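Local structure of DNA primase (Aquifex aeolicus, 2AU3) at the zinc ion site. The protein synthesises the short RNA primers from which DNA polymerase starts during DNA replication, using a zinc-binding domain coupled to an RNA polymerase core. Residues are numbered along the deposited sequence; one frame, centred on the assembly and turned at random.

The zinc ion site. Residues 37, 39-40, 42, 58, 60-63. With ZN (zinc ion), chain B.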
ATOM      1  N   CYS A  37      16.437 -18.881  -7.519  1.00 25.43           N
ATOM      2  CA  CYS A  37      16.344 -17.672  -8.331  1.00 25.20           C
ATOM      3  C   CYS A  37      17.507 -17.557  -9.341  1.00 25.68           C
ATOM      4  O   CYS A  37      18.663 -17.753  -8.978  1.00 24.66           O
ATOM      5  CB  CYS A  37      16.279 -16.441  -7.433  1.00 25.12           C
ATOM      6  SG  CYS A  37      16.024 -14.897  -8.327  1.00 25.64           S
ATOM      7  N   PHE A  39      18.269 -14.763 -10.818  1.00 30.10           N
ATOM      8  CA  PHE A  39      18.625 -13.346 -10.876  1.00 32.22           C
ATOM      9  C   PHE A  39      19.475 -12.881  -9.680  1.00 34.39           C
ATOM     10  O   PHE A  39      20.213 -11.895  -9.779  1.00 35.01           O
ATOM     11  CB  PHE A  39      17.373 -12.474 -11.026  1.00 31.81           C
ATOM     12  CG  PHE A  39      16.468 -12.892 -12.157  1.00 31.47           C
ATOM     13  CD1 PHE A  39      16.957 -12.983 -13.454  1.00 30.62           C
ATOM     14  CD2 PHE A  39      15.119 -13.189 -11.922  1.00 31.35           C
ATOM     15  CE1 PHE A  39      16.135 -13.389 -14.502  1.00 29.91           C
ATOM     16  CE2 PHE A  39      14.280 -13.576 -12.975  1.00 30.12           C
ATOM     17  CZ  PHE A  39      14.794 -13.673 -14.269  1.00 29.33           C
ATOM     18  N   HIS A  40      19.365 -13.600  -8.565  1.00 36.28           N
ATOM     19  CA  HIS A  40      20.241 -13.403  -7.410  1.00 38.95           C
ATOM     20  C   HIS A  40      20.705 -14.770  -6.895  1.00 40.42           C
ATOM     21  O   HIS A  40      20.073 -15.783  -7.176  1.00 40.35           O
ATOM     22  CB  HIS A  40      19.526 -12.588  -6.319  1.00 38.85           C
ATOM     23  CG  HIS A  40      18.828 -13.433  -5.280  1.00 40.05           C
ATOM     24  ND1 HIS A  40      17.579 -13.981  -5.481  1.00 39.08           N
ATOM     25  CD2 HIS A  40      19.204 -13.801  -4.032  1.00 40.66           C
ATOM     26  CE1 HIS A  40      17.226 -14.669  -4.411  1.00 41.08           C
ATOM     27  NE2 HIS A  40      18.191 -14.572  -3.515  1.00 42.11           N
ATOM     28  N   ASP A  42      20.988 -17.212  -3.958  1.00 48.65           N
ATOM     29  CA  ASP A  42      20.999 -17.906  -2.663  1.00 51.10           C
ATOM     30  C   ASP A  42      20.676 -19.402  -2.530  1.00 50.98           C
ATOM     31  O   ASP A  42      19.879 -19.999  -3.269  1.00 51.78           O
ATOM     32  CB  ASP A  42      20.612 -17.035  -1.437  1.00 51.85           C
ATOM     33  CG  ASP A  42      19.163 -16.585  -1.420  1.00 66.16           C
ATOM     34  OD1 ASP A  42      18.403 -16.930  -2.363  1.00 69.82           O
ATOM     35  OD2 ASP A  42      18.726 -15.861  -0.486  1.00 56.72           O
ATOM     36  N   CYS A  58      10.403 -13.395  -6.139  1.00 22.45           N
ATOM     37  CA  CYS A  58      11.524 -13.934  -5.387  1.00 24.28           C
ATOM     38  C   CYS A  58      11.541 -13.407  -3.959  1.00 24.49           C
ATOM     39  O   CYS A  58      11.648 -12.210  -3.741  1.00 24.18           O
ATOM     40  CB  CYS A  58      12.848 -13.626  -6.062  1.00 23.70           C
ATOM     41  SG  CYS A  58      14.153 -14.505  -5.223  1.00 26.87           S
ATOM     42  N   GLY A  60      13.891 -13.873  -2.103  1.00 25.07           N
ATOM     43  CA  GLY A  60      15.296 -13.661  -1.806  1.00 25.02           C
ATOM     44  C   GLY A  60      15.789 -12.282  -2.188  1.00 24.26           C
ATOM     45  O   GLY A  60      16.451 -11.612  -1.390  1.00 25.45           O
ATOM     46  N   CYS A  61      15.470 -11.850  -3.402  1.00 23.75           N
ATOM     47  CA  CYS A  61      15.839 -10.516  -3.847  1.00 23.97           C
ATOM     48  C   CYS A  61      14.651  -9.575  -4.075  1.00 23.58           C
ATOM     49  O   CYS A  61      14.843  -8.381  -4.239  1.00 24.49           O
ATOM     50  CB  CYS A  61      16.693 -10.579  -5.104  1.00 23.87           C
ATOM     51  SG  CYS A  61      15.770 -11.199  -6.527  1.00 25.00           S
ATOM     52  N   GLY A  62      13.438 -10.108  -4.100  1.00 22.64           N
ATOM     53  CA  GLY A  62      12.251  -9.274  -4.223  1.00 22.65           C
ATOM     54  C   GLY A  62      11.770  -9.023  -5.638  1.00 22.36           C
ATOM     55  O   GLY A  62      10.715  -8.429  -5.831  1.00 22.31           O
ATOM     56  N   VAL A  63      12.548  -9.443  -6.628  1.00 22.19           N
ATOM     57  CA  VAL A  63      12.102  -9.387  -8.020  1.00 22.40           C
ATOM     58  C   VAL A  63      10.750 -10.125  -8.181  1.00 21.76           C
ATOM     59  O   VAL A  63      10.517 -11.181  -7.588  1.00 19.87           O
ATOM     60  CB  VAL A  63      13.177  -9.931  -9.009  1.00 22.94           C
ATOM     61  CG1 VAL A  63      13.148 -11.447  -9.125  1.00 24.02           C
ATOM     62  CG2 VAL A  63      13.016  -9.315 -10.361  1.00 24.38           C
TER
HETATM   63 ZN    ZN B 501      15.937 -13.536  -6.515  1.00 29.93          ZN
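Two short stretches of chain close on the zinc ion from opposite sides, and together they make the CHC2 zinc-ribbon site of this primase. The first brings Cys37 and His40, the second Cys58 and Cys61, the ends of a CxxC turn. Coordination is near tetrahedral, though the Cys37 SG / Cys61 SG angle opens to 127°. His40 ND1, the ring nitrogen nearer the backbone, binds ZN at 2.0 Å.

In each loop the amides that follow turn back toward the leading cysteine sulphur. Phe39 N donates to Cys37 SG at 3.4 Å, with His40 N adding a weaker bond. In the second loop Cys61 N points almost straight at Cys58 SG (3.5 Å, 162° at H), with a weak bond from Gly60 N beside it. Such N-H groups would be expected to ease the negative charge gathered on the sulphurs. Cys37 and Cys58 both hold SG anti to the backbone N, whereas Cys61 places SG between N and the carbonyl carbon (chi1 67°). An alanine in place of Cys58 would probably weaken zinc binding and loosen the second turn, since both a metal bond and the acceptor for the loop amides go with the sulphur.

One face of the His40 ring meets the Gly60-Cys61 peptide near the rim, Cys61 N standing 3.4 Å above the His40 ring plane, so the two loops also touch directly. The other ring nitrogen, NE2, makes a bent hydrogen bond to OD1 of the poorly ordered Asp42 carboxylate, probably a loose tether.

Cys58 ends strand 55-58, Cys37 follows strand 32-35, and the second loop runs on through Gly62 and Val63 into strand 64-65, so the ion probably holds the loops beside these strands together within the N-terminal zinc-binding domain.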